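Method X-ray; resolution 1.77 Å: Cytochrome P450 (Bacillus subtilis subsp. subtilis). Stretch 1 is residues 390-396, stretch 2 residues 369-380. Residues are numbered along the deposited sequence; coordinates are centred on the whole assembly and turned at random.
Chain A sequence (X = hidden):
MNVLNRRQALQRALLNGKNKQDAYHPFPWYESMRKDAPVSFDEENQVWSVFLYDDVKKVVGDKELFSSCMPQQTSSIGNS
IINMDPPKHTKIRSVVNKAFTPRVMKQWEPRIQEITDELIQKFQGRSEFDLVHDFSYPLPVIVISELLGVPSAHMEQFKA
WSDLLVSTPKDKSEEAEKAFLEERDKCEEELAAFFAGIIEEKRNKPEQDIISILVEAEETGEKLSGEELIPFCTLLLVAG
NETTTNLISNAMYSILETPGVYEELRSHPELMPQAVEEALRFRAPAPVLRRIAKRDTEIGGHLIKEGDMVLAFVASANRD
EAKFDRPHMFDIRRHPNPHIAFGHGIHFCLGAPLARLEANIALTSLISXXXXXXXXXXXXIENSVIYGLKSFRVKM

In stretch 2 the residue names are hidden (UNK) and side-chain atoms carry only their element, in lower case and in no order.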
# COMPACT_ATOMS: atom_id res chain seq x y z
N LYS A 390 10.09 0.26 10.42
CA LYS A 390 11.41 -0.06 9.88
C LYS A 390 11.90 -1.39 10.46
O LYS A 390 12.60 -2.17 9.80
CB LYS A 390 12.39 1.06 10.25
CG LYS A 390 13.80 0.86 9.69
CD LYS A 390 14.82 1.74 10.41
CE LYS A 390 16.24 1.48 9.89
NZ LYS A 390 16.52 0.02 9.81
N SER A 391 11.52 -1.64 11.71
CA SER A 391 11.89 -2.88 12.38
C SER A 391 10.83 -3.21 13.40
O SER A 391 10.22 -2.32 13.98
CB SER A 391 13.26 -2.77 13.05
OG SER A 391 13.21 -1.85 14.12
N PHE A 392 10.62 -4.51 13.61
CA PHE A 392 9.58 -5.03 14.48
C PHE A 392 10.13 -6.32 15.11
O PHE A 392 9.99 -7.43 14.57
CB PHE A 392 8.30 -5.28 13.66
CG PHE A 392 7.10 -5.72 14.45
CD1 PHE A 392 7.16 -5.87 15.83
CD2 PHE A 392 5.91 -6.00 13.80
CE1 PHE A 392 6.06 -6.29 16.55
CE2 PHE A 392 4.79 -6.42 14.52
CZ PHE A 392 4.87 -6.57 15.89
N ARG A 393 10.76 -6.17 16.27
CA ARG A 393 11.44 -7.29 16.89
C ARG A 393 10.51 -8.00 17.85
O ARG A 393 9.94 -7.37 18.74
CB ARG A 393 12.73 -6.85 17.58
CG ARG A 393 13.81 -6.41 16.59
CD ARG A 393 15.18 -6.35 17.24
NE ARG A 393 15.15 -5.60 18.48
CZ ARG A 393 15.69 -6.01 19.62
NH1 ARG A 393 15.60 -5.25 20.71
NH2 ARG A 393 16.32 -7.17 19.68
N VAL A 394 10.35 -9.30 17.64
CA VAL A 394 9.47 -10.12 18.47
C VAL A 394 10.23 -11.29 19.08
O VAL A 394 11.28 -11.69 18.58
CB VAL A 394 8.23 -10.65 17.68
CG1 VAL A 394 7.49 -9.50 17.02
CG2 VAL A 394 8.64 -11.71 16.65
N LYS A 395 9.69 -11.82 20.17
CA LYS A 395 10.29 -12.98 20.82
C LYS A 395 9.25 -14.07 21.04
O LYS A 395 8.05 -13.79 21.10
CB LYS A 395 10.93 -12.58 22.16
CG LYS A 395 9.92 -12.25 23.24
CD LYS A 395 10.37 -12.76 24.61
CE LYS A 395 11.29 -11.77 25.29
NZ LYS A 395 10.59 -10.50 25.63
N MET A 396 9.72 -15.31 21.15
CA MET A 396 8.86 -16.44 21.44
C MET A 396 8.59 -16.50 22.94
O MET A 396 7.57 -17.02 23.39
CB MET A 396 9.52 -17.74 20.98
CG MET A 396 10.05 -17.72 19.55
SD MET A 396 8.78 -17.50 18.30
CE MET A 396 8.66 -15.72 18.21
OXT MET A 396 9.39 -16.03 23.74
N UNK A 369 2.81 -20.88 12.45
CA UNK A 369 4.17 -21.36 12.71
C UNK A 369 4.62 -21.11 14.14
O UNK A 369 5.52 -21.79 14.64
c UNK A 369 5.15 -20.73 11.73
N UNK A 370 4.00 -20.14 14.80
CA UNK A 370 4.44 -19.72 16.13
C UNK A 370 3.33 -19.76 17.16
O UNK A 370 2.33 -19.04 17.05
c UNK A 370 7.51 -18.88 15.70
c UNK A 370 6.33 -18.31 15.22
c UNK A 370 5.09 -18.34 16.06
c UNK A 370 6.33 -17.75 13.95
c UNK A 370 7.48 -17.75 13.18
c UNK A 370 8.65 -18.31 13.67
c UNK A 370 8.66 -18.87 14.93
N UNK A 371 3.48 -20.61 18.18
CA UNK A 371 2.45 -20.75 19.21
C UNK A 371 2.25 -19.45 19.99
O UNK A 371 1.12 -19.07 20.30
c UNK A 371 4.63 -21.51 18.43
c UNK A 371 2.99 -21.86 20.12
c UNK A 371 4.46 -21.89 19.86
N UNK A 372 3.35 -18.76 20.27
CA UNK A 372 3.28 -17.52 21.03
C UNK A 372 4.32 -16.52 20.54
O UNK A 372 5.41 -16.89 20.11
c UNK A 372 3.46 -17.79 22.53
c UNK A 372 3.07 -14.76 24.49
n UNK A 372 2.60 -15.79 23.81
c UNK A 372 3.65 -16.55 23.34
n UNK A 372 4.39 -14.82 24.49
c UNK A 372 4.78 -15.93 23.77
N UNK A 373 3.97 -15.24 20.62
CA UNK A 373 4.81 -14.18 20.11
C UNK A 373 4.58 -12.92 20.95
O UNK A 373 3.45 -12.67 21.38
c UNK A 373 4.46 -13.93 18.64
c UNK A 373 5.22 -14.48 15.43
c UNK A 373 5.43 -13.11 17.86
s UNK A 373 4.86 -12.89 16.16
N UNK A 374 5.64 -12.16 21.22
CA UNK A 374 5.53 -10.96 22.03
C UNK A 374 6.38 -9.85 21.44
O UNK A 374 7.48 -10.09 20.94
c UNK A 374 6.36 -10.26 25.79
c UNK A 374 6.14 -9.98 24.31
c UNK A 374 5.93 -11.24 23.48
o UNK A 374 6.89 -9.37 26.49
o UNK A 374 6.01 -11.37 26.24
N UNK A 375 5.87 -8.63 21.49
CA UNK A 375 6.60 -7.49 20.97
C UNK A 375 7.75 -7.08 21.89
O UNK A 375 7.54 -6.84 23.08
s UNK A 375 6.43 -4.94 19.84
c UNK A 375 5.67 -6.31 20.73
N UNK A 376 8.95 -6.99 21.33
CA UNK A 376 10.11 -6.53 22.08
C UNK A 376 10.38 -5.06 21.83
O UNK A 376 10.51 -4.27 22.77
c UNK A 376 11.09 -8.84 22.03
c UNK A 376 11.36 -7.36 21.76
c UNK A 376 12.55 -6.87 22.59
N UNK A 377 10.47 -4.68 20.56
CA UNK A 377 10.69 -3.27 20.23
C UNK A 377 10.28 -2.95 18.80
O UNK A 377 10.31 -3.81 17.92
c UNK A 377 12.15 -2.88 20.45
o UNK A 377 12.99 -3.59 19.56
N UNK A 378 9.88 -1.70 18.58
CA UNK A 378 9.64 -1.21 17.23
C UNK A 378 10.45 0.05 16.94
O UNK A 378 10.85 0.79 17.84
c UNK A 378 8.16 -0.92 16.96
c UNK A 378 6.21 0.57 17.66
c UNK A 378 7.60 0.07 17.99
c UNK A 378 7.36 -2.20 16.94
N UNK A 379 10.72 0.25 15.65
CA UNK A 379 11.30 1.48 15.15
C UNK A 379 10.39 1.92 14.02
O UNK A 379 10.23 1.21 13.04
o UNK A 379 13.52 0.63 15.61
c UNK A 379 12.71 1.25 14.60
c UNK A 379 13.34 2.58 14.20
N UNK A 380 9.76 3.09 14.19
CA UNK A 380 8.78 3.55 13.21
C UNK A 380 9.45 4.18 12.00
O UNK A 380 10.53 4.75 12.11
c UNK A 380 9.78 3.93 15.40
c UNK A 380 8.39 4.46 15.43
c UNK A 380 7.99 4.63 13.98
O HOH W 1 13.11 -2.14 17.01

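Position 369 carries a single side-chain carbon, a CB alone; this CB is 8.2 Å from Met396 SD, the nearest approach to stretch 1. It is Ala369, the end of a helix and no part of the contact. At 370 one carbon leads to a six-carbon ring without oxygen, and a ring carbon comes 3.2 Å from Met396 SD: this is Phe370, the carbon its CD1. The ring offers a polarizable surface to a thioether in an oblique sulfur-aromatic contact. Position 371 has three carbons closing onto the backbone N and makes no contact, which defines Pro371; its ring fixes phi (-63°) in the turn.

Position 372 shows one carbon and a five-membered ring of three carbons and two nitrogens, whose edge meets the chain terminus, a ring carbon 3.0 Å from Met396 O: the imidazole of His372, through CD2. At 373 an unbranched chain of two carbons, a sulfur and a last carbon packs against a buried valine, its second carbon 3.7 Å from Val394 CG2; this is Met373, and that carbon is CG. Extended (chi1 and chi2 both t), such a flexible apolar chain suits this interior place.

Position 374 begins the strand. Three carbons, the third bearing two oxygens, form a carboxylate with one oxygen 4.0 Å from Lys395 NZ; an amide of the same shape would carry one oxygen and one nitrogen, so this is Glu374, the oxygen OE1. Acid faces base across the sheet in a long salt bridge, on an exposed surface where charge is readily solvated.

At 375 are one carbon and one sulfur, the sulfur 3.6 Å from Phe392 CE1: Cys375, through SG, small and polarizable enough to fit beside an aromatic ring. Position 376 has one carbon carrying two more, one 3.7 Å from Lys395 CB and the other 3.9 Å from Arg393 NH1, hence Val376, with CG2 and CG1 respectively. Its two apolar methyls let CG1 cover one guanidinium face while CG2 packs on the lysine's aliphatic CB.

Position 377 has one carbon and one oxygen, the oxygen 3.1 Å from Arg393 NE: Ser377, whose short hydroxyl OG accepts a hydrogen bond from the guanidinium edge. Position 378 has four carbons forked at the first, one arm two carbons long, the short arm 3.8 Å from Phe392 CD1: Ile378, through CG2, a branched apolar chain suited to the face shared with Phe392 and Val394. Position 379 carries one carbon bearing an oxygen and a carbon, the oxygen 2.9 Å from Ser391 OG: Thr379, whose hydroxyl OG1 suits the polar face beside Ser391. At 380 three carbons again close onto N and point away, giving Pro380, which, lacking an N-H, donates no backbone hydrogen bond.

The contact is an antiparallel strand pair. Main-chain bonds link Lys395 N to Glu374 O (2.9 Å), Arg393 N to Ser377 O (2.9 Å) and Thr379 N to Ser391 O (3.1 Å). A bulge shifts the register by one, so Arg393 O accepts from both Val376 N (2.8 Å) and Ser377 N (3.3 Å). Phe392, Val394, Cys375 and Ile378 share one face; the other holds Ser391, Arg393, Lys395, Glu374, Ser377 and Thr379, where a water bridges Ser377 OG and Ser391 OG, 2.9 Å from each.

Stretch 2 369-380: AFPHMECVSITP
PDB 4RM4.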